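Local coordinates for protein beta sliding clamp (Caulobacter crescentus, PDB 5WCE) that forms a ring-shaped homodimer around DNA and probably tethers DNA polymerases to it for processive replication, at residues 45-51 and 62-68; 148-152 and 342-346. All coordinates share one frame. Residues are numbered along the deposited sequence.

Contact 1: residues 45-51 and 62-68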
# COMPACT_ATOMS: atom_id res chain seq x y z
N GLU A 45 36.35 -5.27 13.54
CA GLU A 45 37.43 -6.02 14.17
C GLU A 45 37.75 -7.23 13.31
O GLU A 45 36.85 -7.88 12.82
CB GLU A 45 36.98 -6.47 15.57
CG GLU A 45 38.12 -6.91 16.48
CD GLU A 45 37.61 -7.62 17.73
OE1 GLU A 45 36.40 -7.50 18.07
OE2 GLU A 45 38.39 -8.32 18.38
N GLY A 46 39.03 -7.50 13.10
CA GLY A 46 39.47 -8.66 12.31
C GLY A 46 39.13 -8.50 10.84
O GLY A 46 39.69 -7.64 10.15
N ASP A 47 38.23 -9.34 10.38
CA ASP A 47 37.75 -9.37 9.01
C ASP A 47 36.24 -9.15 8.95
O ASP A 47 35.62 -9.40 7.93
CB ASP A 47 38.06 -10.72 8.41
CG ASP A 47 39.58 -10.95 8.31
OD1 ASP A 47 40.29 -10.10 7.76
OD2 ASP A 47 40.07 -11.95 8.84
N ARG A 48 35.67 -8.70 10.06
CA ARG A 48 34.21 -8.52 10.18
C ARG A 48 33.78 -7.13 10.70
O ARG A 48 34.35 -6.58 11.65
CB ARG A 48 33.65 -9.60 11.10
CG ARG A 48 33.59 -10.94 10.45
CD ARG A 48 32.45 -11.09 9.46
NE ARG A 48 31.81 -12.41 9.53
CZ ARG A 48 30.92 -12.85 8.62
NH1 ARG A 48 30.56 -12.10 7.61
NH2 ARG A 48 30.36 -14.05 8.75
N LEU A 49 32.72 -6.62 10.06
CA LEU A 49 31.95 -5.52 10.58
C LEU A 49 30.68 -6.12 11.21
O LEU A 49 29.92 -6.81 10.51
CB LEU A 49 31.57 -4.57 9.45
CG LEU A 49 30.81 -3.29 9.82
CD1 LEU A 49 31.47 -2.55 10.95
CD2 LEU A 49 30.66 -2.41 8.60
N SER A 50 30.49 -5.89 12.50
CA SER A 50 29.29 -6.29 13.23
C SER A 50 28.33 -5.13 13.32
O SER A 50 28.73 -3.95 13.31
CB SER A 50 29.62 -6.80 14.63
OG SER A 50 30.46 -7.94 14.53
N PHE A 51 27.04 -5.48 13.36
CA PHE A 51 25.94 -4.51 13.24
C PHE A 51 24.98 -4.89 14.33
O PHE A 51 24.72 -6.12 14.48
CB PHE A 51 25.23 -4.66 11.93
CG PHE A 51 26.06 -4.35 10.71
CD1 PHE A 51 26.89 -5.33 10.15
CD2 PHE A 51 25.92 -3.17 10.07
CE1 PHE A 51 27.61 -5.08 8.98
CE2 PHE A 51 26.62 -2.90 8.90
CZ PHE A 51 27.48 -3.86 8.37
N ASP A 62 24.07 -8.63 13.27
CA ASP A 62 24.46 -9.26 12.04
C ASP A 62 25.91 -8.95 11.77
O ASP A 62 26.52 -8.11 12.48
CB ASP A 62 23.51 -8.87 10.90
CG ASP A 62 23.55 -9.84 9.67
OD1 ASP A 62 24.19 -10.90 9.67
OD2 ASP A 62 22.97 -9.48 8.64
N GLU A 63 26.51 -9.70 10.88
CA GLU A 63 27.93 -9.51 10.58
C GLU A 63 28.14 -9.63 9.09
O GLU A 63 27.44 -10.37 8.41
CB GLU A 63 28.83 -10.45 11.36
CG GLU A 63 28.61 -11.91 11.10
CD GLU A 63 29.68 -12.84 11.68
OE1 GLU A 63 30.41 -12.47 12.64
OE2 GLU A 63 29.82 -13.95 11.11
N GLY A 64 29.08 -8.85 8.57
CA GLY A 64 29.52 -8.98 7.19
C GLY A 64 31.02 -8.96 7.09
O GLY A 64 31.68 -8.39 7.95
N PHE A 65 31.57 -9.55 6.02
CA PHE A 65 33.02 -9.49 5.77
C PHE A 65 33.38 -8.09 5.32
O PHE A 65 32.60 -7.46 4.59
CB PHE A 65 33.39 -10.49 4.70
CG PHE A 65 33.19 -11.92 5.12
CD1 PHE A 65 33.91 -12.44 6.22
CD2 PHE A 65 32.29 -12.72 4.45
CE1 PHE A 65 33.72 -13.77 6.61
CE2 PHE A 65 32.08 -14.05 4.86
CZ PHE A 65 32.80 -14.55 5.93
N ALA A 66 34.53 -7.61 5.80
CA ALA A 66 35.03 -6.30 5.43
C ALA A 66 36.55 -6.29 5.55
O ALA A 66 37.13 -7.08 6.32
CB ALA A 66 34.46 -5.24 6.33
N GLN A 67 37.17 -5.39 4.82
CA GLN A 67 38.59 -5.14 4.96
C GLN A 67 38.81 -4.02 6.00
O GLN A 67 38.51 -2.81 5.74
CB GLN A 67 39.17 -4.75 3.61
CG GLN A 67 40.67 -4.67 3.64
CD GLN A 67 41.15 -3.54 2.77
OE1 GLN A 67 41.55 -3.77 1.61
NE2 GLN A 67 41.06 -2.31 3.29
N ILE A 68 39.34 -4.40 7.17
CA ILE A 68 39.43 -3.53 8.32
C ILE A 68 40.86 -2.99 8.40
O ILE A 68 41.79 -3.76 8.64
CB ILE A 68 39.07 -4.23 9.63
CG1 ILE A 68 37.68 -4.96 9.58
CG2 ILE A 68 39.09 -3.24 10.79
CD1 ILE A 68 36.56 -4.12 9.12
O HOH W 1 40.43 -7.10 7.52
O HOH W 2 42.13 -6.18 10.48

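Contact 2: residues 148-152 and 342-346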
# COMPACT_ATOMS: atom_id res chain seq x y z
N ASP A 148 3.31 -19.11 11.13
CA ASP A 148 2.28 -18.73 10.14
C ASP A 148 0.87 -19.30 10.46
O ASP A 148 -0.14 -18.64 10.18
CB ASP A 148 2.69 -19.10 8.73
CG ASP A 148 3.83 -18.20 8.16
OD1 ASP A 148 4.26 -17.25 8.86
OD2 ASP A 148 4.31 -18.52 7.04
N LYS A 149 0.81 -20.47 11.06
CA LYS A 149 -0.45 -21.06 11.52
C LYS A 149 -1.12 -20.36 12.69
O LYS A 149 -2.29 -20.58 12.94
CB LYS A 149 -0.26 -22.53 11.86
CG LYS A 149 0.18 -23.43 10.72
CD LYS A 149 -0.98 -23.78 9.79
CE LYS A 149 -0.56 -24.85 8.82
NZ LYS A 149 -1.57 -24.97 7.74
N THR A 150 -0.39 -19.52 13.45
CA THR A 150 -0.91 -18.96 14.70
C THR A 150 -0.85 -17.44 14.86
O THR A 150 -1.59 -16.89 15.64
CB THR A 150 -0.17 -19.55 15.91
OG1 THR A 150 1.23 -19.25 15.80
CG2 THR A 150 -0.38 -21.06 15.95
N ARG A 151 0.04 -16.75 14.16
CA ARG A 151 0.39 -15.38 14.62
C ARG A 151 -0.75 -14.37 14.39
O ARG A 151 -0.86 -13.40 15.11
CB ARG A 151 1.68 -14.91 13.97
CG ARG A 151 1.55 -14.45 12.57
CD ARG A 151 2.84 -14.06 11.91
NE ARG A 151 3.20 -12.70 12.14
CZ ARG A 151 3.91 -11.93 11.30
NH1 ARG A 151 4.36 -12.39 10.12
NH2 ARG A 151 4.14 -10.68 11.64
N PHE A 152 -1.63 -14.68 13.44
CA PHE A 152 -2.81 -13.85 13.18
C PHE A 152 -3.68 -13.71 14.41
O PHE A 152 -4.37 -12.71 14.56
CB PHE A 152 -3.63 -14.43 12.00
CG PHE A 152 -4.44 -15.66 12.37
CD1 PHE A 152 -3.89 -16.94 12.30
CD2 PHE A 152 -5.74 -15.53 12.87
CE1 PHE A 152 -4.61 -18.07 12.69
CE2 PHE A 152 -6.46 -16.65 13.25
CZ PHE A 152 -5.92 -17.91 13.14
N GLY A 342 -8.83 -19.35 6.20
CA GLY A 342 -7.52 -19.01 5.56
C GLY A 342 -6.35 -19.88 5.97
O GLY A 342 -5.36 -19.91 5.27
N GLN A 343 -6.43 -20.57 7.10
CA GLN A 343 -5.37 -21.47 7.58
C GLN A 343 -5.55 -22.89 7.16
O GLN A 343 -4.60 -23.64 7.18
CB GLN A 343 -5.26 -21.41 9.11
CG GLN A 343 -4.83 -20.05 9.62
CD GLN A 343 -3.44 -19.68 9.11
OE1 GLN A 343 -2.58 -20.55 8.91
NE2 GLN A 343 -3.26 -18.41 8.82
N ILE A 344 -6.74 -23.26 6.74
CA ILE A 344 -7.05 -24.64 6.44
C ILE A 344 -6.30 -25.01 5.15
O ILE A 344 -6.37 -24.28 4.16
CB ILE A 344 -8.58 -24.80 6.28
CG1 ILE A 344 -9.28 -24.55 7.64
CG2 ILE A 344 -8.95 -26.13 5.69
CD1 ILE A 344 -8.90 -25.44 8.79
N ALA A 345 -5.58 -26.14 5.18
CA ALA A 345 -4.59 -26.47 4.13
C ALA A 345 -5.18 -27.28 2.97
O ALA A 345 -4.51 -27.44 1.96
CB ALA A 345 -3.41 -27.22 4.76
N GLY A 346 -6.36 -27.89 3.16
CA GLY A 346 -6.96 -28.73 2.12
C GLY A 346 -8.38 -28.31 1.79
O GLY A 346 -8.83 -27.29 2.25
O HOH W 3 -4.20 -25.75 8.81
O HOH W 4 -1.85 -22.73 6.22

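Contact 1: residues 45-51 and 62-68
A beta hairpin can present two different faces on one hydrogen-bonded backbone, and strands 48-54 and 58-65 do so here, with Ser50 and Glu63 on one face and Leu49, Phe51 and Asp62 on the other. At Asp62 the pairing with Phe51 is closed by two hydrogen bonds, Phe51 N to Asp62 O (2.8 Å) and Asp62 N to Phe51 O (2.9 Å). Glu63 comes next, its OE2 in a short salt bridge with Arg48 NH2 (2.4 Å). Gly64 exchanges two 2.9 Å bonds with Leu49, N to O in each direction. The Phe65 ring lies flat under the Arg48 guanidinium, CZ 3.7 Å from the ring centroid, a cation-pi stack opposite the Glu63 carboxylate. Ala66 N donates to Asp47 O (3.0 Å), and beyond it two waters join Gly46 O to the backbone of Ile68, whose CG1 lies 3.4 Å from that oxygen. Phe51 packs on helix 14-25, where His23 bonds Asp62, while Leu49 and Ile68 meet strands 9-13 and 39-45.

Contact 2: residues 148-152 and 342-346
Gln343 lays its side chain against the Phe152 ring, CG to CE1 3.7 Å, and so fills the space between the end of one helix and the loop that follows another. Folded by its m, m rotamer, this side chain reaches the C-terminal end of helix 140-148, where its OE1 stands 3.3 Å from Asp148 O. Both atoms are acceptors, so that approach is no hydrogen bond. The aliphatic part of Lys149 borders the same amide, with CD 3.7 Å from Gln343 OE1, and carries the ammonium on to the main chain of the other segment. There NZ makes only a weak hydrogen bond to Gln343 O (3.4 Å), but two waters reinforce it: each accepts from Lys149 NZ and donates to Gln343 O. The interface thus illustrates how solvent can complete a small polar contact that direct bonding leaves loose. Tyr372, on strand 370-374, touches both Phe152 and Gln343 and bonds Lys149 O through its hydroxyl, while Asp148 turns its carboxylate to Arg217. The arrangement is a partly solvated junction between the central and C-terminal domains, two of the three successive, related domains of the subunit, near the shared sheet in which strand 188-195 of the former pairs with strand 370-374 of the latter.

Both segments of contact 1 precede those of contact 2 along the chain, and the two contacts do not touch: their centres are 39 Å apart and their nearest atoms about 19 Å. Contact 1 joins neighbouring strands within the N-terminal domain, whereas contact 2 brings together residues 190 positions apart, from the central and C-terminal domains. Each is nevertheless associated with a sheet shared by successive domains. Strand 58-65 of contact 1 pairs with strand 243-248 of the central domain, and strands 188-195 and 370-374 beside contact 2 pair across the next boundary. The principle is that repeated domains are joined by continuous sheets, giving the subunit its curved half of the ring.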